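Local coordinates for protein alkane monooxygenase (Geobacillus thermodenitrificans, PDB 3B9O) that belongs to the luciferase-like monooxygenase family and binds flavin mononucleotide in a TIM-barrel fold, at residues T96-Y109 with R129-D143. Numbering follows the deposited sequence.
Sequences TKHLAFAVTFSTTY and RIAWNVVTSHLPSAD. With FMN (flavin mononucleotide), chain C.
Trp-132 and Phe-105 show how a side chain can bridge one widened step in a parallel pairing. Strands 100-106 and 130-135 run in register, with main-chain bonds from Phe-101 N to Arg-129 O through Phe-105 N to Asn-133 O; beyond these, Phe-105 O and Val-135 N are 3.7 Å apart. There the indole supplies a bond: Trp-132 NE1 reaches Phe-105 O at 2.9 Å, almost straight and in the ring plane. Its CG, anti to the backbone N (chi1 172°), carries the ring there. The same NE1 lies at the edge of the Phe-105 ring, while CZ2 meets Thr-107 CG2. Thr-107 N to Val-135 O then resumes the pairing.

On the opposite face, packing is close. Ala-102 CB and Ala-131 CB meet at 3.7 Å. Asn-133 ND2 donates to Thr-104 OG1 at 2.9 Å, in the amide plane; the same OG1 is also bonded to Leu-56 O. Val-135 CG2 touches Thr-104 CG2 and the flavin mononucleotide, which Ser-137 N binds through O3'.

Beyond the strand ends, partly exposed Ser-106 and Ser-137 join their hydroxyls, and Thr-108 OG1 donates to Thr-136 O. Tyr-109 OH reaches buried Asp-143 OD2 at 2.5 Å, from above the carboxylate plane; Asp-143 OD1 forms a salt bridge with Arg-157. At the other end, buried Arg-129 donates from NH1 to Thr-96 OG1 and from NE to Thr-126 O, whereas exposed Lys-97 points away.

Helix 112-125 links the strands in a beta-alpha-beta crossover of the barrel. Strands 53-57 and 223-227 flank the pair, while helices 89-94 and 154-174 pack on the Phe-101 and Trp-132 face.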
loop_
_atom_site.group_PDB
_atom_site.type_symbol
_atom_site.label_atom_id
_atom_site.label_comp_id
_atom_site.label_asym_id
_atom_site.label_seq_id
_atom_site.Cartn_x
_atom_site.Cartn_y
_atom_site.Cartn_z
ATOM N N THR A 96 -6.909 -2.298 18.403
ATOM C CA THR A 96 -6.757 -0.867 18.111
ATOM C C THR A 96 -8.098 -0.134 17.916
ATOM O O THR A 96 -9.107 -0.751 17.571
ATOM C CB THR A 96 -5.850 -0.638 16.842
ATOM O OG1 THR A 96 -6.443 -1.320 15.726
ATOM C CG2 THR A 96 -4.427 -1.168 17.049
ATOM N N LYS A 97 -8.097 1.187 18.171
ATOM C CA LYS A 97 -9.284 2.011 18.056
ATOM C C LYS A 97 -9.368 2.822 16.761
ATOM O O LYS A 97 -10.454 3.037 16.247
ATOM C CB LYS A 97 -9.366 2.960 19.263
ATOM C CG LYS A 97 -10.619 3.777 19.306
ATOM C CD LYS A 97 -10.625 4.689 20.535
ATOM C CE LYS A 97 -11.846 5.609 20.550
ATOM N NZ LYS A 97 -11.756 6.500 21.764
ATOM N N HIS A 98 -8.218 3.306 16.281
ATOM C CA HIS A 98 -8.136 4.272 15.185
ATOM C C HIS A 98 -7.242 3.857 14.040
ATOM O O HIS A 98 -7.482 4.272 12.913
ATOM C CB HIS A 98 -7.541 5.571 15.715
ATOM C CG HIS A 98 -8.396 6.249 16.721
ATOM N ND1 HIS A 98 -9.609 6.808 16.388
ATOM C CD2 HIS A 98 -8.210 6.483 18.047
ATOM C CE1 HIS A 98 -10.155 7.334 17.473
ATOM N NE2 HIS A 98 -9.318 7.174 18.484
ATOM N N LEU A 99 -6.192 3.086 14.334
ATOM C CA LEU A 99 -5.279 2.617 13.301
ATOM C C LEU A 99 -6.057 1.972 12.133
ATOM O O LEU A 99 -6.941 1.117 12.354
ATOM C CB LEU A 99 -4.248 1.650 13.881
ATOM C CG LEU A 99 -3.123 1.175 12.916
ATOM C CD1 LEU A 99 -2.045 2.298 12.617
ATOM C CD2 LEU A 99 -2.435 -0.067 13.466
ATOM N N ALA A 100 -5.764 2.413 10.909
ATOM C CA ALA A 100 -6.395 1.861 9.700
ATOM C C ALA A 100 -5.464 0.815 9.022
ATOM O O ALA A 100 -4.300 0.672 9.393
ATOM C CB ALA A 100 -6.750 2.979 8.707
ATOM N N PHE A 101 -5.970 0.120 8.004
ATOM C CA PHE A 101 -5.223 -1.014 7.411
ATOM C C PHE A 101 -5.407 -0.933 5.910
ATOM O O PHE A 101 -6.550 -0.950 5.434
ATOM C CB PHE A 101 -5.750 -2.353 7.955
ATOM C CG PHE A 101 -5.619 -2.464 9.445
ATOM C CD1 PHE A 101 -6.681 -2.079 10.276
ATOM C CD2 PHE A 101 -4.421 -2.823 10.023
ATOM C CE1 PHE A 101 -6.532 -2.115 11.659
ATOM C CE2 PHE A 101 -4.283 -2.872 11.411
ATOM C CZ PHE A 101 -5.323 -2.502 12.205
ATOM N N ALA A 102 -4.299 -0.801 5.181
ATOM C CA ALA A 102 -4.383 -0.803 3.727
ATOM C C ALA A 102 -3.780 -2.137 3.306
ATOM O O ALA A 102 -2.678 -2.427 3.684
ATOM C CB ALA A 102 -3.612 0.361 3.132
ATOM N N VAL A 103 -4.521 -2.914 2.531
ATOM C CA VAL A 103 -4.132 -4.232 2.082
ATOM C C VAL A 103 -3.994 -4.217 0.574
ATOM O O VAL A 103 -4.898 -3.774 -0.166
ATOM C CB VAL A 103 -5.103 -5.385 2.533
ATOM C CG1 VAL A 103 -5.059 -5.590 4.053
ATOM C CG2 VAL A 103 -6.577 -5.184 2.048
ATOM N N THR A 104 -2.837 -4.674 0.132
ATOM C CA THR A 104 -2.559 -4.856 -1.303
ATOM C C THR A 104 -3.264 -6.128 -1.728
ATOM O O THR A 104 -3.203 -7.149 -1.042
ATOM C CB THR A 104 -1.028 -4.953 -1.604
ATOM O OG1 THR A 104 -0.404 -3.710 -1.270
ATOM C CG2 THR A 104 -0.731 -5.308 -3.099
ATOM N N PHE A 105 -3.963 -6.043 -2.856
ATOM C CA PHE A 105 -4.678 -7.186 -3.426
ATOM C C PHE A 105 -4.833 -6.948 -4.939
ATOM O O PHE A 105 -5.256 -5.882 -5.379
ATOM C CB PHE A 105 -6.049 -7.392 -2.765
ATOM C CG PHE A 105 -6.911 -8.397 -3.496
ATOM C CD1 PHE A 105 -7.835 -7.965 -4.458
ATOM C CD2 PHE A 105 -6.749 -9.763 -3.285
ATOM C CE1 PHE A 105 -8.623 -8.891 -5.158
ATOM C CE2 PHE A 105 -7.541 -10.701 -3.961
ATOM C CZ PHE A 105 -8.479 -10.255 -4.911
ATOM N N SER A 106 -4.440 -7.947 -5.716
ATOM C CA SER A 106 -4.404 -7.880 -7.178
ATOM C C SER A 106 -5.767 -8.099 -7.850
ATOM O O SER A 106 -6.543 -8.981 -7.454
ATOM C CB SER A 106 -3.430 -8.962 -7.681
ATOM O OG SER A 106 -3.347 -8.924 -9.065
ATOM N N THR A 107 -6.026 -7.300 -8.882
ATOM C CA THR A 107 -7.190 -7.438 -9.770
ATOM C C THR A 107 -7.067 -8.579 -10.831
ATOM O O THR A 107 -8.016 -8.872 -11.572
ATOM C CB THR A 107 -7.460 -6.097 -10.508
ATOM O OG1 THR A 107 -6.268 -5.619 -11.144
ATOM C CG2 THR A 107 -7.947 -5.012 -9.524
ATOM N N THR A 108 -5.922 -9.226 -10.879
ATOM C CA THR A 108 -5.576 -10.020 -12.057
ATOM C C THR A 108 -6.082 -11.467 -11.970
ATOM O O THR A 108 -6.404 -12.053 -13.011
ATOM C CB THR A 108 -4.070 -9.923 -12.353
ATOM O OG1 THR A 108 -3.718 -8.545 -12.490
ATOM C CG2 THR A 108 -3.689 -10.658 -13.642
ATOM N N TYR A 109 -6.187 -12.013 -10.741
ATOM C CA TYR A 109 -6.394 -13.469 -10.554
ATOM C C TYR A 109 -7.763 -13.869 -9.996
ATOM O O TYR A 109 -8.447 -14.704 -10.585
ATOM C CB TYR A 109 -5.220 -14.101 -9.741
ATOM C CG TYR A 109 -3.874 -13.745 -10.332
ATOM C CD1 TYR A 109 -3.497 -14.232 -11.597
ATOM C CD2 TYR A 109 -3.008 -12.870 -9.670
ATOM C CE1 TYR A 109 -2.283 -13.872 -12.180
ATOM C CE2 TYR A 109 -1.777 -12.501 -10.241
ATOM C CZ TYR A 109 -1.438 -13.003 -11.499
ATOM O OH TYR A 109 -0.240 -12.651 -12.067
ATOM N N ARG A 129 -12.177 1.137 8.756
ATOM C CA ARG A 129 -10.737 1.416 8.902
ATOM C C ARG A 129 -9.968 0.557 7.897
ATOM O O ARG A 129 -8.819 0.233 8.108
ATOM C CB ARG A 129 -10.256 1.143 10.331
ATOM C CG ARG A 129 -10.761 2.177 11.399
ATOM C CD ARG A 129 -10.148 1.861 12.712
ATOM N NE ARG A 129 -10.604 0.593 13.279
ATOM C CZ ARG A 129 -9.886 -0.155 14.125
ATOM N NH1 ARG A 129 -8.626 0.171 14.455
ATOM N NH2 ARG A 129 -10.423 -1.240 14.648
ATOM N N ILE A 130 -10.620 0.217 6.791
ATOM C CA ILE A 130 -10.009 -0.597 5.743
ATOM C C ILE A 130 -9.722 0.219 4.439
ATOM O O ILE A 130 -10.495 1.121 4.047
ATOM C CB ILE A 130 -10.856 -1.899 5.439
ATOM C CG1 ILE A 130 -10.027 -2.967 4.715
ATOM C CG2 ILE A 130 -12.138 -1.597 4.610
ATOM C CD1 ILE A 130 -8.883 -3.587 5.560
ATOM N N ALA A 131 -8.611 -0.134 3.786
ATOM C CA ALA A 131 -8.213 0.469 2.534
ATOM C C ALA A 131 -7.693 -0.647 1.649
ATOM O O ALA A 131 -7.242 -1.688 2.147
ATOM C CB ALA A 131 -7.133 1.516 2.773
ATOM N N TRP A 132 -7.820 -0.437 0.344
ATOM C CA TRP A 132 -7.364 -1.396 -0.633
ATOM C C TRP A 132 -6.363 -0.763 -1.580
ATOM O O TRP A 132 -6.676 0.194 -2.307
ATOM C CB TRP A 132 -8.582 -2.005 -1.374
ATOM C CG TRP A 132 -8.258 -2.886 -2.551
ATOM C CD1 TRP A 132 -7.098 -3.614 -2.773
ATOM C CD2 TRP A 132 -9.122 -3.148 -3.678
ATOM N NE1 TRP A 132 -7.197 -4.289 -3.994
ATOM C CE2 TRP A 132 -8.415 -4.025 -4.565
ATOM C CE3 TRP A 132 -10.410 -2.700 -4.037
ATOM C CZ2 TRP A 132 -8.972 -4.479 -5.794
ATOM C CZ3 TRP A 132 -10.968 -3.160 -5.242
ATOM C CH2 TRP A 132 -10.256 -4.063 -6.088
ATOM N N ASN A 133 -5.156 -1.318 -1.563
ATOM C CA ASN A 133 -4.138 -0.986 -2.562
ATOM C C ASN A 133 -4.317 -1.837 -3.818
ATOM O O ASN A 133 -3.991 -3.025 -3.851
ATOM C CB ASN A 133 -2.721 -1.064 -1.996
ATOM C CG ASN A 133 -1.642 -0.691 -3.043
ATOM O OD1 ASN A 133 -1.800 0.270 -3.802
ATOM N ND2 ASN A 133 -0.560 -1.451 -3.086
ATOM N N VAL A 134 -4.887 -1.196 -4.836
ATOM C CA VAL A 134 -5.237 -1.824 -6.109
ATOM C C VAL A 134 -3.986 -1.961 -6.945
ATOM O O VAL A 134 -3.312 -0.989 -7.241
ATOM C CB VAL A 134 -6.269 -1.005 -6.893
ATOM C CG1 VAL A 134 -6.633 -1.743 -8.215
ATOM C CG2 VAL A 134 -7.491 -0.806 -6.061
ATOM N N VAL A 135 -3.698 -3.200 -7.312
ATOM C CA VAL A 135 -2.467 -3.565 -7.977
ATOM C C VAL A 135 -2.822 -4.482 -9.179
ATOM O O VAL A 135 -3.894 -5.089 -9.186
ATOM C CB VAL A 135 -1.580 -4.256 -6.894
ATOM C CG1 VAL A 135 -0.969 -5.530 -7.359
ATOM C CG2 VAL A 135 -0.619 -3.246 -6.261
ATOM N N THR A 136 -1.955 -4.529 -10.196
ATOM C CA THR A 136 -2.083 -5.508 -11.294
ATOM C C THR A 136 -1.114 -6.702 -11.231
ATOM O O THR A 136 -1.380 -7.714 -11.858
ATOM C CB THR A 136 -1.899 -4.874 -12.701
ATOM O OG1 THR A 136 -0.716 -4.079 -12.696
ATOM C CG2 THR A 136 -3.090 -3.983 -13.074
ATOM N N SER A 137 0.022 -6.619 -10.545
ATOM C CA SER A 137 0.917 -7.823 -10.502
ATOM C C SER A 137 1.764 -8.021 -11.779
ATOM O O SER A 137 1.300 -7.803 -12.906
ATOM C CB SER A 137 0.126 -9.125 -10.270
ATOM O OG SER A 137 -0.593 -9.102 -9.031
ATOM N N HIS A 138 2.998 -8.467 -11.603
ATOM C CA HIS A 138 3.950 -8.465 -12.706
ATOM C C HIS A 138 4.853 -9.668 -12.621
ATOM O O HIS A 138 5.923 -9.665 -13.242
ATOM C CB HIS A 138 4.826 -7.208 -12.609
ATOM C CG HIS A 138 5.289 -6.924 -11.218
ATOM N ND1 HIS A 138 4.714 -5.954 -10.425
ATOM C CD2 HIS A 138 6.239 -7.517 -10.458
ATOM C CE1 HIS A 138 5.314 -5.937 -9.249
ATOM N NE2 HIS A 138 6.244 -6.878 -9.242
ATOM N N LEU A 139 4.463 -10.653 -11.807
ATOM C CA LEU A 139 5.299 -11.831 -11.554
ATOM C C LEU A 139 4.675 -13.055 -12.223
ATOM O O LEU A 139 3.615 -13.518 -11.789
ATOM C CB LEU A 139 5.516 -12.037 -10.050
ATOM C CG LEU A 139 6.344 -10.992 -9.271
ATOM C CD1 LEU A 139 6.170 -11.166 -7.771
ATOM C CD2 LEU A 139 7.813 -11.028 -9.616
ATOM N N PRO A 140 5.316 -13.565 -13.308
ATOM C CA PRO A 140 4.749 -14.629 -14.171
ATOM C C PRO A 140 4.338 -15.953 -13.509
ATOM O O PRO A 140 3.463 -16.631 -14.059
ATOM C CB PRO A 140 5.855 -14.879 -15.224
ATOM C CG PRO A 140 7.110 -14.302 -14.612
ATOM C CD PRO A 140 6.630 -13.113 -13.811
ATOM N N SER A 141 4.931 -16.326 -12.372
ATOM C CA SER A 141 4.536 -17.581 -11.723
ATOM C C SER A 141 3.112 -17.541 -11.164
ATOM O O SER A 141 2.454 -18.588 -11.091
ATOM C CB SER A 141 5.525 -18.017 -10.641
ATOM O OG SER A 141 5.289 -17.359 -9.401
ATOM N N ALA A 142 2.625 -16.345 -10.812
ATOM C CA ALA A 142 1.221 -16.196 -10.421
ATOM C C ALA A 142 0.261 -16.584 -11.590
ATOM O O ALA A 142 -0.699 -17.342 -11.408
ATOM C CB ALA A 142 0.950 -14.785 -9.901
ATOM N N ASP A 143 0.542 -16.113 -12.802
ATOM C CA ASP A 143 -0.335 -16.452 -13.924
ATOM C C ASP A 143 -0.366 -17.951 -14.230
ATOM O O ASP A 143 -1.430 -18.479 -14.621
ATOM C CB ASP A 143 0.025 -15.645 -15.168
ATOM C CG ASP A 143 -0.073 -14.175 -14.920
ATOM O OD1 ASP A 143 -1.021 -13.545 -15.404
ATOM O OD2 ASP A 143 0.763 -13.648 -14.169
HETATM N N1 FMN C . 3.201 -4.655 -6.821
HETATM C C2 FMN C . 2.748 -5.721 -6.123
HETATM O O2 FMN C . 2.400 -6.753 -6.770
HETATM N N3 FMN C . 2.686 -5.631 -4.755
HETATM C C4 FMN C . 3.062 -4.491 -4.091
HETATM O O4 FMN C . 2.987 -4.429 -2.846
HETATM C C4A FMN C . 3.524 -3.380 -4.813
HETATM N N5 FMN C . 3.909 -2.211 -4.217
HETATM C C5A FMN C . 4.367 -1.168 -4.980
HETATM C C6 FMN C . 4.783 0.047 -4.402
HETATM C C7 FMN C . 5.239 1.111 -5.204
HETATM C C7M FMN C . 5.693 2.422 -4.598
HETATM C C8 FMN C . 5.274 0.969 -6.584
HETATM C C8M FMN C . 5.765 2.102 -7.456
HETATM C C9 FMN C . 4.868 -0.234 -7.174
HETATM C C9A FMN C . 4.417 -1.307 -6.384
HETATM N N10 FMN C . 4.025 -2.472 -6.962
HETATM C C10 FMN C . 3.591 -3.501 -6.206
HETATM C "C1'" FMN C . 4.056 -2.660 -8.428
HETATM C "C2'" FMN C . 2.657 -2.400 -9.013
HETATM O "O2'" FMN C . 1.715 -2.112 -7.978
HETATM C "C3'" FMN C . 2.076 -3.534 -9.873
HETATM O "O3'" FMN C . 2.201 -4.835 -9.258
HETATM C "C4'" FMN C . 2.554 -3.488 -11.341
HETATM O "O4'" FMN C . 3.084 -4.745 -11.772
HETATM C "C5'" FMN C . 3.593 -2.404 -11.645
HETATM O "O5'" FMN C . 2.831 -1.270 -12.041
HETATM P P FMN C . 3.356 -0.179 -13.097
HETATM O O1P FMN C . 4.063 -0.991 -14.170
HETATM O O2P FMN C . 2.085 0.497 -13.521
HETATM O O3P FMN C . 4.352 0.689 -12.350
#